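Local coordinates for protein alanine racemase (Actinobacillus succinogenes, PDB 3C3K) that is of undescribed function but has the two-domain alpha/beta fold of the periplasmic binding protein family, whose members usually bind small molecules between their domains, at residues 20-23 with 24-28; 239-242 with 243-246; 222-225 with 226-230; 166-169 with 170-174; 48-51 with 52-56. One frame throughout, in Å; residues are numbered along the deposited sequence.

Contact 1: residues 20-23 with 24-28; sequences NPFC and AAVVK
Phe22 and Val26, one turn apart, meet near the start of helix 21-35, the helix of a beta-alpha-beta unit that joins strand 9-15 to strand 39-45. The backbone bonds are those of a regular alpha helix. Ala25 N gives its hydrogen to Pro21 O, Val26 N to Phe22 O at 2.9 Å, and Val27 N to Cys23 O at 2.8 Å; Ala24 N reaches Asn20 O only weakly, at 3.4 Å. A second kind of bond closes the helix end: Asn20 is the N-cap, and its OD1 accepts from Phe22 N at 3.2 Å, with the donor well above the plane of the amide carbonyl. Asparagine suits this place because its short amide can turn back on the first turn. Pro21 follows well, since the first position of a helix needs no N-H for an intrahelical bond. The other end of the Asn20 amide, ND2, is hydrogen-bonded to a bound glycerol.

The outward-facing apolar residues meet neighbours: Ala24 and Val27 lie against Ala19 and Ile18 of the second subunit, while the Ala25 methyl meets Ser239 of helix 239-254, a small residue that allows close approach of the two helices.

The apolar contact is a CH-pi interaction. The Phe22 ring swings out with CG anti to its own N (chi1 169°) and turns one face to a Val26 methyl. Val26 CG2 sits 3.8 Å from the ring centroid, 20° off the normal, and approaches Phe22 CZ to 3.6 Å.

Contact 2: residues 239-242 with 243-246; sequences SEQI and GMKA
Ser239 O receives Gly243 N at 3.3 Å, the first of four alpha-helical bonds that open helix 239-254 in this periplasmic binding protein-like fold. The side chain of Ser239 is turned from this turn and rests on Phe22 of helix 21-35.

At Glu240 the carbonyl O takes Met244 N at 2.9 Å in the carbonyl plane, and Met244 CG passes close to the same Glu240 O, at 3.3 Å, as the side chain leaves the backbone. Glu240 CG lies 4.3 Å from Met244 SD, and the carboxylate beyond it leads away to a salt bridge with Lys32.

Gln241 comes next. Its O binds Lys245 N at 2.9 Å. A bend at the last methionine torsion (chi3 -57°) folds Met244 CE back over the helix and down on Gln241 CA, a tight 3.2 Å, with Gln241 CG alongside at 3.5 Å from the same Met244 CE. Unbranched, flexible methionine can follow the helix surface in this way.

Ile242 O binds Ala246 N at 3.0 Å. The branched Ile242 side chain packs on Leu267, and Ala246 meets Val90 and Cys92 of strand 89-92.

Within the turn, then, attraction between side chains is purely van der Waals; the directed bonds are those of the backbone, and the Glu240 charge is paired with Lys32 of helix 21-35.

Contact 3: residues 222-225 with 226-230; sequences VDIS and QITVP
Gln226 N returns to Asp223 O at 2.7 Å and Ile227 N to Ile224 O at 3.0 Å. With Ser225 N to Val222 O before them, these bonds each span three residues and wind the chain into successive, overlapping type I beta turns. The donors Gln226 N and Ile227 N stand above the plane of the carbonyl they meet. A weak bond from Thr228 N to Ile224 O ends the winding, and the chain then runs extended to a cis peptide before Pro230.

Ser225 secures the start: OG, set between its own N and carbonyl carbon (chi1 78°), donates to Val222 O at 2.8 Å, giving that oxygen a second donor. Thr228 instead reaches forward, its OG1 giving to Pro230 O at 3.0 Å. Between them Ile224 crosses Ile227 at about a right angle, CD1 of Ile224 lying 4.0 Å from CB of Ile227. These branched apolar residues suit the dimer interface, since Ile224 and Ile227 each pack on the other's counterpart in the second subunit, and Gln226 O accepts from Gln201 there.

These residues lie in the loop between strand 215-217 and strand 234-236, along helix 193-205, where Thr228 rests on Ala197 and Ile200.

Contact 4: residues 166-169 with 170-174; sequences LDYM and AGKLA
Asp167 OD1 accepts from Ala170 N at 2.9 Å and caps the amino end of helix 168-179. Aspartate is the N-cap here: its CG stands between the backbone N and the carbonyl carbon (chi1 60°), which carries OD1 round to meet the N-H head-on. The same Asp167 OD1 lies 3.3 Å from Ala170 CB, a short methyl that is accommodated beside the oxygen. Asp167 O takes Gly171 N at 3.2 Å, and the next turn continues with Leu173 N to Met169 O at 2.9 Å.

Around this core lies an apolar layer. Met169 is bent at two torsions and lies across its neighbours: its CG touches Leu173 CD1 at 3.9 Å, and its CE meets Lys172 CD, also at 3.9 Å. The pliable thioether chain can touch both because it curls over the helix surface.

Farther out, the extended Lys172 chain takes its ammonium group to helix 193-205, where NZ makes a salt bridge to Glu205 and a hydrogen bond to Gln201. Ala170 packs on Leu195, so helices 168-179 and 193-205 lie side by side in the domain with the four-stranded sheet. Tyr168 and Asp167 touch Asp223 of the second subunit.

A carboxylate at the start of a helix faces the positive end of the helix dipole, so its negative charge is probably stabilised there, while the lysine charge is answered by a different helix.

Contact 5: residues 48-51 with 52-56; sequences SDLA and RSRSC
Arg52 starts beside Asp49: its CB lies 3.4 Å from Asp49 O, the carbonyl that begins the helical bonding. Next, CG leaves anti to the carbonyl carbon (chi1 -82°) and passes the carboxylate, 4.1 Å from Asp49 CG. From there the chain runs extended to NE, which is 4.2 Å from Asp49 OD2. That oxygen lies over one face of the guanidinium and no N-H points at it, so any attraction is probably electrostatic only. The directed bonds go elsewhere: NE to Glu35 of the second subunit, and NH1 to Glu47, both as salt bridges. Arginine suits the spot because one flat group can serve several acids at a subunit interface.

Asp49 itself is the N-cap of helix 50-56, which follows strand 39-45, an edge strand of the six-stranded parallel sheet. Its OD1 accepts from Ala51 N at 3.0 Å and only weakly from Arg52 N, while Asp49 O binds Ser53 N at 3.0 Å in the carbonyl plane. Ser53 OG lies 3.0 Å from Asp49 O and is also hydrogen-bonded with Glu76; a short hydroxyl suits this position.

A second arginine lies one turn after a leucine. Arg54 spreads its guanidinium against Leu50, whose CD2 sits over one face, 3.5 Å from Arg54 NH1. Leu50 also packs on Leu80 of helix 77-84, and Arg54 meets Ile83 of the same helix.

In the fold
Along the chain the order is contact 1, contact 5, contact 4, contact 3, contact 2. Contacts 1 and 5 lie on helices 21-35 and 50-56, which precede and follow strand 39-45 of the six-stranded sheet; their centres are about 20 Å apart. Contact 2, late in sequence, packs helix 239-254 on helix 21-35; the centres of contacts 1 and 2 are about 10 Å apart, so the chain returns to its first lobe. Contacts 3 and 4, with centres about 15 Å apart, sit beside the four-stranded sheet. Contact 1 also touches both of these, through Pro21 with Val222 and Asn20 with Leu166, placing it where the two lobes meet. All but contact 2 reach the second subunit, so the dimer engages both lobes.

Contact 1: residues 20-23 with 24-28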
loop_
_atom_site.group_PDB
_atom_site.type_symbol
_atom_site.label_atom_id
_atom_site.label_comp_id
_atom_site.label_asym_id
_atom_site.label_seq_id
_atom_site.Cartn_x
_atom_site.Cartn_y
_atom_site.Cartn_z
ATOM N N ASN B 20 3.479 -2.674 2.296
ATOM C CA ASN B 20 4.635 -1.810 2.039
ATOM C C ASN B 20 4.502 -1.150 0.671
ATOM O O ASN B 20 4.459 -1.820 -0.329
ATOM C CB ASN B 20 5.887 -2.652 2.102
ATOM C CG ASN B 20 7.145 -1.834 1.986
ATOM O OD1 ASN B 20 7.099 -0.615 1.863
ATOM N ND2 ASN B 20 8.299 -2.517 2.053
ATOM N N PRO B 21 4.369 0.186 0.614
ATOM C CA PRO B 21 4.185 0.819 -0.699
ATOM C C PRO B 21 5.353 0.531 -1.687
ATOM O O PRO B 21 5.203 0.739 -2.883
ATOM C CB PRO B 21 4.120 2.321 -0.348
ATOM C CG PRO B 21 4.775 2.354 1.114
ATOM C CD PRO B 21 4.356 1.151 1.720
ATOM N N PHE B 22 6.525 0.138 -1.195
ATOM C CA PHE B 22 7.628 -0.238 -2.095
ATOM C C PHE B 22 7.227 -1.506 -2.854
ATOM O O PHE B 22 7.434 -1.638 -4.070
ATOM C CB PHE B 22 8.905 -0.528 -1.268
ATOM C CG PHE B 22 10.044 -1.182 -2.069
ATOM C CD1 PHE B 22 10.881 -0.403 -2.848
ATOM C CD2 PHE B 22 10.246 -2.544 -2.028
ATOM C CE1 PHE B 22 11.926 -0.972 -3.556
ATOM C CE2 PHE B 22 11.279 -3.126 -2.733
ATOM C CZ PHE B 22 12.119 -2.337 -3.495
ATOM N N CYS B 23 6.638 -2.466 -2.137
ATOM C CA CYS B 23 6.156 -3.657 -2.856
ATOM C C CYS B 23 5.190 -3.307 -3.940
ATOM O O CYS B 23 5.291 -3.864 -4.993
ATOM C CB CYS B 23 5.530 -4.652 -1.936
ATOM S SG CYS B 23 6.778 -5.241 -0.756
ATOM N N ALA B 24 4.219 -2.423 -3.678
ATOM C CA ALA B 24 3.208 -2.088 -4.646
ATOM C C ALA B 24 3.840 -1.489 -5.872
ATOM O O ALA B 24 3.374 -1.712 -6.983
ATOM C CB ALA B 24 2.131 -1.108 -4.025
ATOM N N ALA B 25 4.868 -0.682 -5.686
ATOM C CA ALA B 25 5.592 -0.067 -6.781
ATOM C C ALA B 25 6.366 -1.102 -7.558
ATOM O O ALA B 25 6.400 -1.043 -8.768
ATOM C CB ALA B 25 6.576 1.049 -6.295
ATOM N N VAL B 26 7.002 -2.060 -6.881
ATOM C CA VAL B 26 7.690 -3.121 -7.646
ATOM C C VAL B 26 6.657 -3.992 -8.411
ATOM O O VAL B 26 6.803 -4.277 -9.614
ATOM C CB VAL B 26 8.556 -4.009 -6.744
ATOM C CG1 VAL B 26 9.184 -5.115 -7.619
ATOM C CG2 VAL B 26 9.675 -3.156 -6.065
ATOM N N VAL B 27 5.566 -4.376 -7.738
ATOM C CA VAL B 27 4.504 -5.073 -8.449
ATOM C C VAL B 27 3.988 -4.369 -9.689
ATOM O O VAL B 27 3.741 -5.006 -10.719
ATOM C CB VAL B 27 3.399 -5.452 -7.536
ATOM C CG1 VAL B 27 2.263 -6.072 -8.302
ATOM C CG2 VAL B 27 3.947 -6.434 -6.518
ATOM N N LYS B 28 3.795 -3.062 -9.599
ATOM C CA LYS B 28 3.379 -2.323 -10.730
ATOM C C LYS B 28 4.284 -2.532 -11.965
ATOM O O LYS B 28 3.795 -2.679 -13.093
ATOM C CB LYS B 28 3.288 -0.817 -10.392
ATOM C CG LYS B 28 2.566 -0.032 -11.504
ATOM C CD LYS B 28 2.437 1.491 -11.187
ATOM C CE LYS B 28 1.891 2.313 -12.413
ATOM N NZ LYS B 28 0.825 1.517 -13.102
#

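Contact 2: residues 239-242 with 243-246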
loop_
_atom_site.group_PDB
_atom_site.type_symbol
_atom_site.label_atom_id
_atom_site.label_comp_id
_atom_site.label_asym_id
_atom_site.label_seq_id
_atom_site.Cartn_x
_atom_site.Cartn_y
_atom_site.Cartn_z
ATOM N N SER B 239 11.795 1.944 -8.243
ATOM C CA SER B 239 11.018 0.768 -7.834
ATOM C C SER B 239 10.317 0.056 -8.983
ATOM O O SER B 239 10.407 -1.167 -9.100
ATOM C CB SER B 239 10.065 1.126 -6.711
ATOM O OG SER B 239 10.836 1.490 -5.557
ATOM N N GLU B 240 9.601 0.810 -9.807
ATOM C CA GLU B 240 9.040 0.259 -11.023
ATOM C C GLU B 240 10.045 -0.416 -11.962
ATOM O O GLU B 240 9.757 -1.498 -12.469
ATOM C CB GLU B 240 8.246 1.313 -11.767
ATOM C CG GLU B 240 7.219 0.741 -12.685
ATOM C CD GLU B 240 6.234 1.812 -13.189
ATOM O OE1 GLU B 240 5.562 2.462 -12.363
ATOM O OE2 GLU B 240 6.166 2.035 -14.413
ATOM N N GLN B 241 11.178 0.232 -12.240
ATOM C CA GLN B 241 12.292 -0.368 -13.026
ATOM C C GLN B 241 12.839 -1.664 -12.424
ATOM O O GLN B 241 13.122 -2.589 -13.154
ATOM C CB GLN B 241 13.450 0.638 -13.261
ATOM C CG GLN B 241 13.024 1.909 -14.104
ATOM C CD GLN B 241 14.198 2.753 -14.670
ATOM O OE1 GLN B 241 14.139 3.252 -15.810
ATOM N NE2 GLN B 241 15.266 2.920 -13.872
ATOM N N ILE B 242 12.974 -1.745 -11.103
ATOM C CA ILE B 242 13.242 -3.020 -10.439
ATOM C C ILE B 242 12.282 -4.142 -10.823
ATOM O O ILE B 242 12.739 -5.208 -11.196
ATOM C CB ILE B 242 13.357 -2.834 -8.902
ATOM C CG1 ILE B 242 14.558 -1.952 -8.579
ATOM C CG2 ILE B 242 13.462 -4.220 -8.124
ATOM C CD1 ILE B 242 14.567 -1.562 -7.158
ATOM N N GLY B 243 10.969 -3.923 -10.738
ATOM C CA GLY B 243 9.988 -4.944 -11.191
ATOM C C GLY B 243 10.039 -5.220 -12.700
ATOM O O GLY B 243 9.962 -6.369 -13.132
ATOM N N MET B 244 10.163 -4.189 -13.523
ATOM C CA MET B 244 10.169 -4.444 -14.977
ATOM C C MET B 244 11.399 -5.305 -15.321
ATOM O O MET B 244 11.310 -6.253 -16.121
ATOM C CB MET B 244 10.203 -3.123 -15.732
ATOM C CG MET B 244 8.993 -2.222 -15.547
ATOM S SD MET B 244 9.093 -0.576 -16.377
ATOM C CE MET B 244 10.494 -0.021 -15.653
ATOM N N LYS B 245 12.521 -5.020 -14.652
ATOM C CA LYS B 245 13.783 -5.712 -14.942
ATOM C C LYS B 245 13.698 -7.123 -14.425
ATOM O O LYS B 245 14.183 -8.054 -15.084
ATOM C CB LYS B 245 15.010 -4.904 -14.391
ATOM C CG LYS B 245 16.442 -5.537 -14.694
ATOM C CD LYS B 245 16.620 -5.780 -16.202
ATOM C CE LYS B 245 17.941 -5.313 -16.736
ATOM N NZ LYS B 245 17.930 -5.276 -18.255
ATOM N N ALA B 246 13.056 -7.319 -13.258
ATOM C CA ALA B 246 12.903 -8.661 -12.711
ATOM C C ALA B 246 12.174 -9.532 -13.731
ATOM O O ALA B 246 12.648 -10.587 -14.097
ATOM C CB ALA B 246 12.241 -8.655 -11.295
#

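Contact 3: residues 222-225 with 226-230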
loop_
_atom_site.group_PDB
_atom_site.type_symbol
_atom_site.label_atom_id
_atom_site.label_comp_id
_atom_site.label_asym_id
_atom_site.label_seq_id
_atom_site.Cartn_x
_atom_site.Cartn_y
_atom_site.Cartn_z
ATOM N N VAL B 222 8.812 6.610 -1.739
ATOM C CA VAL B 222 7.379 6.340 -2.001
ATOM C C VAL B 222 6.558 7.625 -1.764
ATOM O O VAL B 222 7.126 8.622 -1.320
ATOM C CB VAL B 222 6.856 5.108 -1.237
ATOM C CG1 VAL B 222 7.482 3.838 -1.803
ATOM C CG2 VAL B 222 7.176 5.214 0.335
ATOM N N ASP B 223 5.294 7.659 -2.184
ATOM C CA ASP B 223 4.501 8.916 -2.114
ATOM C C ASP B 223 4.416 9.545 -0.723
ATOM O O ASP B 223 4.400 10.767 -0.619
ATOM C CB ASP B 223 3.061 8.731 -2.578
ATOM C CG ASP B 223 2.960 8.573 -4.056
ATOM O OD1 ASP B 223 4.024 8.520 -4.734
ATOM O OD2 ASP B 223 1.817 8.465 -4.530
ATOM N N ILE B 224 4.406 8.744 0.341
ATOM C CA ILE B 224 4.311 9.341 1.689
ATOM C C ILE B 224 5.423 10.347 1.917
ATOM O O ILE B 224 5.258 11.335 2.626
ATOM C CB ILE B 224 4.219 8.295 2.871
ATOM C CG1 ILE B 224 3.673 8.945 4.163
ATOM C CG2 ILE B 224 5.581 7.704 3.229
ATOM C CD1 ILE B 224 2.255 9.539 4.016
ATOM N N SER B 225 6.566 10.106 1.295
ATOM C CA SER B 225 7.688 11.009 1.477
ATOM C C SER B 225 7.410 12.404 0.868
ATOM O O SER B 225 8.116 13.386 1.187
ATOM C CB SER B 225 8.955 10.378 0.927
ATOM O OG SER B 225 9.005 10.477 -0.488
ATOM N N GLN B 226 6.384 12.516 0.023
ATOM C CA GLN B 226 6.020 13.815 -0.535
ATOM C C GLN B 226 4.772 14.451 0.131
ATOM O O GLN B 226 4.290 15.523 -0.279
ATOM C CB GLN B 226 5.775 13.669 -2.010
ATOM C CG GLN B 226 7.016 13.170 -2.718
ATOM C CD GLN B 226 6.698 12.817 -4.119
ATOM O OE1 GLN B 226 5.687 12.161 -4.400
ATOM N NE2 GLN B 226 7.532 13.249 -5.026
ATOM N N ILE B 227 4.281 13.762 1.151
ATOM C CA ILE B 227 3.114 14.155 1.861
ATOM C C ILE B 227 3.409 14.725 3.253
ATOM O O ILE B 227 2.580 15.466 3.812
ATOM C CB ILE B 227 2.114 12.997 1.937
ATOM C CG1 ILE B 227 1.529 12.759 0.563
ATOM C CG2 ILE B 227 0.901 13.417 2.758
ATOM C CD1 ILE B 227 1.021 11.361 0.349
ATOM N N THR B 228 4.566 14.360 3.822
ATOM C CA THR B 228 4.832 14.696 5.210
ATOM C C THR B 228 5.206 16.159 5.250
ATOM O O THR B 228 5.602 16.760 4.211
ATOM C CB THR B 228 5.975 13.836 5.780
ATOM O OG1 THR B 228 7.107 13.899 4.892
ATOM C CG2 THR B 228 5.513 12.423 5.891
ATOM N N VAL B 229 5.104 16.751 6.445
ATOM C CA VAL B 229 5.523 18.124 6.591
ATOM C C VAL B 229 6.540 18.173 7.705
ATOM O O VAL B 229 6.220 17.843 8.813
ATOM C CB VAL B 229 4.312 19.099 6.851
ATOM C CG1 VAL B 229 4.841 20.523 7.145
ATOM C CG2 VAL B 229 3.384 19.091 5.621
ATOM N N PRO B 230 7.793 18.544 7.405
ATOM C CA PRO B 230 8.423 18.879 6.170
ATOM C C PRO B 230 8.452 17.640 5.227
ATOM O O PRO B 230 8.392 16.475 5.661
ATOM C CB PRO B 230 9.872 19.184 6.582
ATOM C CG PRO B 230 10.031 18.481 7.909
ATOM C CD PRO B 230 8.730 18.571 8.557
#

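Contact 4: residues 166-169 with 170-174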
loop_
_atom_site.group_PDB
_atom_site.type_symbol
_atom_site.label_atom_id
_atom_site.label_comp_id
_atom_site.label_asym_id
_atom_site.label_seq_id
_atom_site.Cartn_x
_atom_site.Cartn_y
_atom_site.Cartn_z
ATOM N N LEU B 166 5.730 -2.431 9.944
ATOM C CA LEU B 166 6.033 -1.406 9.013
ATOM C C LEU B 166 4.833 -0.452 8.928
ATOM O O LEU B 166 4.020 -0.541 8.018
ATOM C CB LEU B 166 6.435 -1.987 7.614
ATOM C CG LEU B 166 7.026 -0.859 6.756
ATOM C CD1 LEU B 166 8.442 -0.607 7.127
ATOM C CD2 LEU B 166 6.863 -1.109 5.251
ATOM N N ASP B 167 4.727 0.481 9.860
ATOM C CA ASP B 167 3.666 1.479 9.804
ATOM C C ASP B 167 4.079 2.698 10.573
ATOM O O ASP B 167 5.063 2.648 11.295
ATOM C CB ASP B 167 2.293 0.925 10.275
ATOM C CG ASP B 167 2.282 0.426 11.708
ATOM O OD1 ASP B 167 3.058 0.881 12.544
ATOM O OD2 ASP B 167 1.423 -0.421 12.007
ATOM N N TYR B 168 3.327 3.792 10.428
ATOM C CA TYR B 168 3.764 5.081 10.956
ATOM C C TYR B 168 3.805 5.021 12.501
ATOM O O TYR B 168 4.690 5.568 13.093
ATOM C CB TYR B 168 2.883 6.224 10.425
ATOM C CG TYR B 168 1.705 6.502 11.308
ATOM C CD1 TYR B 168 1.772 7.472 12.330
ATOM C CD2 TYR B 168 0.531 5.781 11.161
ATOM C CE1 TYR B 168 0.702 7.701 13.171
ATOM C CE2 TYR B 168 -0.568 6.022 11.989
ATOM C CZ TYR B 168 -0.475 6.974 12.979
ATOM O OH TYR B 168 -1.573 7.194 13.768
ATOM N N MET B 169 2.882 4.310 13.116
ATOM C CA MET B 169 2.864 4.172 14.561
ATOM C C MET B 169 4.138 3.521 15.045
ATOM O O MET B 169 4.682 3.930 16.089
ATOM C CB MET B 169 1.628 3.358 15.052
ATOM C CG MET B 169 1.547 3.261 16.604
ATOM S SD MET B 169 1.530 4.872 17.441
ATOM C CE MET B 169 0.461 5.945 16.364
ATOM N N ALA B 170 4.619 2.490 14.314
ATOM C CA ALA B 170 5.863 1.864 14.689
ATOM C C ALA B 170 7.001 2.855 14.620
ATOM O O ALA B 170 7.889 2.825 15.443
ATOM C CB ALA B 170 6.148 0.705 13.825
ATOM N N GLY B 171 6.987 3.732 13.626
ATOM C CA GLY B 171 8.018 4.759 13.494
ATOM C C GLY B 171 8.027 5.737 14.688
ATOM O O GLY B 171 9.076 6.217 15.147
ATOM N N LYS B 172 6.825 6.067 15.125
ATOM C CA LYS B 172 6.554 7.065 16.106
ATOM C C LYS B 172 7.040 6.485 17.439
ATOM O O LYS B 172 7.767 7.154 18.177
ATOM C CB LYS B 172 5.013 7.290 16.112
ATOM C CG LYS B 172 4.556 8.483 16.806
ATOM C CD LYS B 172 3.082 8.851 16.520
ATOM C CE LYS B 172 2.712 9.917 17.547
ATOM N NZ LYS B 172 1.353 10.415 17.281
ATOM N N LEU B 173 6.684 5.230 17.702
ATOM C CA LEU B 173 7.165 4.493 18.881
ATOM C C LEU B 173 8.715 4.292 18.954
ATOM O O LEU B 173 9.350 4.508 20.021
ATOM C CB LEU B 173 6.491 3.143 18.898
ATOM C CG LEU B 173 4.983 3.249 18.998
ATOM C CD1 LEU B 173 4.329 1.835 18.876
ATOM C CD2 LEU B 173 4.638 3.869 20.338
ATOM N N ALA B 174 9.319 3.846 17.851
ATOM C CA ALA B 174 10.749 3.858 17.713
ATOM C C ALA B 174 11.331 5.261 18.084
ATOM O O ALA B 174 12.307 5.377 18.793
ATOM C CB ALA B 174 11.148 3.486 16.259
#

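Contact 5: residues 48-51 with 52-56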
loop_
_atom_site.group_PDB
_atom_site.type_symbol
_atom_site.label_atom_id
_atom_site.label_comp_id
_atom_site.label_asym_id
_atom_site.label_seq_id
_atom_site.Cartn_x
_atom_site.Cartn_y
_atom_site.Cartn_z
ATOM N N SER B 48 8.247 -13.605 3.987
ATOM C CA SER B 48 9.317 -14.476 4.391
ATOM C C SER B 48 8.940 -15.490 5.449
ATOM O O SER B 48 9.721 -15.814 6.359
ATOM C CB SER B 48 10.521 -13.646 4.824
ATOM O OG SER B 48 10.831 -12.724 3.779
ATOM N N ASP B 49 7.715 -15.967 5.333
ATOM C CA ASP B 49 7.150 -17.028 6.141
ATOM C C ASP B 49 7.241 -18.272 5.301
ATOM O O ASP B 49 6.625 -18.359 4.213
ATOM C CB ASP B 49 5.681 -16.698 6.411
ATOM C CG ASP B 49 4.983 -17.747 7.218
ATOM O OD1 ASP B 49 5.347 -18.942 7.103
ATOM O OD2 ASP B 49 4.058 -17.374 7.974
ATOM N N LEU B 50 8.028 -19.220 5.789
ATOM C CA LEU B 50 8.426 -20.366 4.975
ATOM C C LEU B 50 7.257 -21.248 4.636
ATOM O O LEU B 50 7.205 -21.803 3.520
ATOM C CB LEU B 50 9.479 -21.171 5.694
ATOM C CG LEU B 50 10.130 -22.296 4.921
ATOM C CD1 LEU B 50 10.846 -21.758 3.717
ATOM C CD2 LEU B 50 11.151 -22.961 5.899
ATOM N N ALA B 51 6.300 -21.321 5.565
ATOM C CA ALA B 51 5.140 -22.164 5.348
ATOM C C ALA B 51 4.303 -21.563 4.235
ATOM O O ALA B 51 3.824 -22.286 3.368
ATOM C CB ALA B 51 4.332 -22.331 6.611
ATOM N N ARG B 52 4.105 -20.246 4.267
ATOM C CA ARG B 52 3.411 -19.583 3.150
ATOM C C ARG B 52 4.118 -19.803 1.814
ATOM O O ARG B 52 3.496 -20.081 0.821
ATOM C CB ARG B 52 3.312 -18.082 3.398
ATOM C CG ARG B 52 2.207 -17.711 4.269
ATOM C CD ARG B 52 2.032 -16.197 4.276
ATOM N NE ARG B 52 1.196 -15.788 5.386
ATOM C CZ ARG B 52 1.155 -14.566 5.923
ATOM N NH1 ARG B 52 1.923 -13.579 5.450
ATOM N NH2 ARG B 52 0.333 -14.336 6.949
ATOM N N SER B 53 5.442 -19.667 1.794
ATOM C CA SER B 53 6.203 -19.815 0.566
ATOM C C SER B 53 6.062 -21.199 -0.014
ATOM O O SER B 53 5.792 -21.351 -1.206
ATOM C CB SER B 53 7.663 -19.609 0.837
ATOM O OG SER B 53 7.832 -18.353 1.435
ATOM N N ARG B 54 6.264 -22.203 0.828
ATOM C CA ARG B 54 6.161 -23.577 0.375
ATOM C C ARG B 54 4.806 -23.838 -0.244
ATOM O O ARG B 54 4.662 -24.549 -1.268
ATOM C CB ARG B 54 6.394 -24.523 1.550
ATOM C CG ARG B 54 7.853 -24.682 1.839
ATOM C CD ARG B 54 8.156 -25.706 2.959
ATOM N NE ARG B 54 9.612 -25.836 2.981
ATOM C CZ ARG B 54 10.374 -26.032 4.059
ATOM N NH1 ARG B 54 9.833 -26.150 5.273
ATOM N NH2 ARG B 54 11.697 -26.103 3.897
ATOM N N SER B 55 3.794 -23.253 0.376
ATOM C CA SER B 55 2.438 -23.503 -0.064
ATOM C C SER B 55 2.163 -22.873 -1.429
ATOM O O SER B 55 1.619 -23.500 -2.326
ATOM C CB SER B 55 1.462 -23.084 1.056
ATOM O OG SER B 55 0.265 -22.609 0.532
ATOM N N CYS B 56 2.579 -21.635 -1.630
ATOM C CA CYS B 56 2.188 -20.987 -2.874
ATOM C C CYS B 56 3.019 -21.604 -3.976
ATOM O O CYS B 56 2.638 -21.544 -5.130
ATOM C CB CYS B 56 2.291 -19.457 -2.808
ATOM S SG CYS B 56 3.962 -18.885 -2.687
#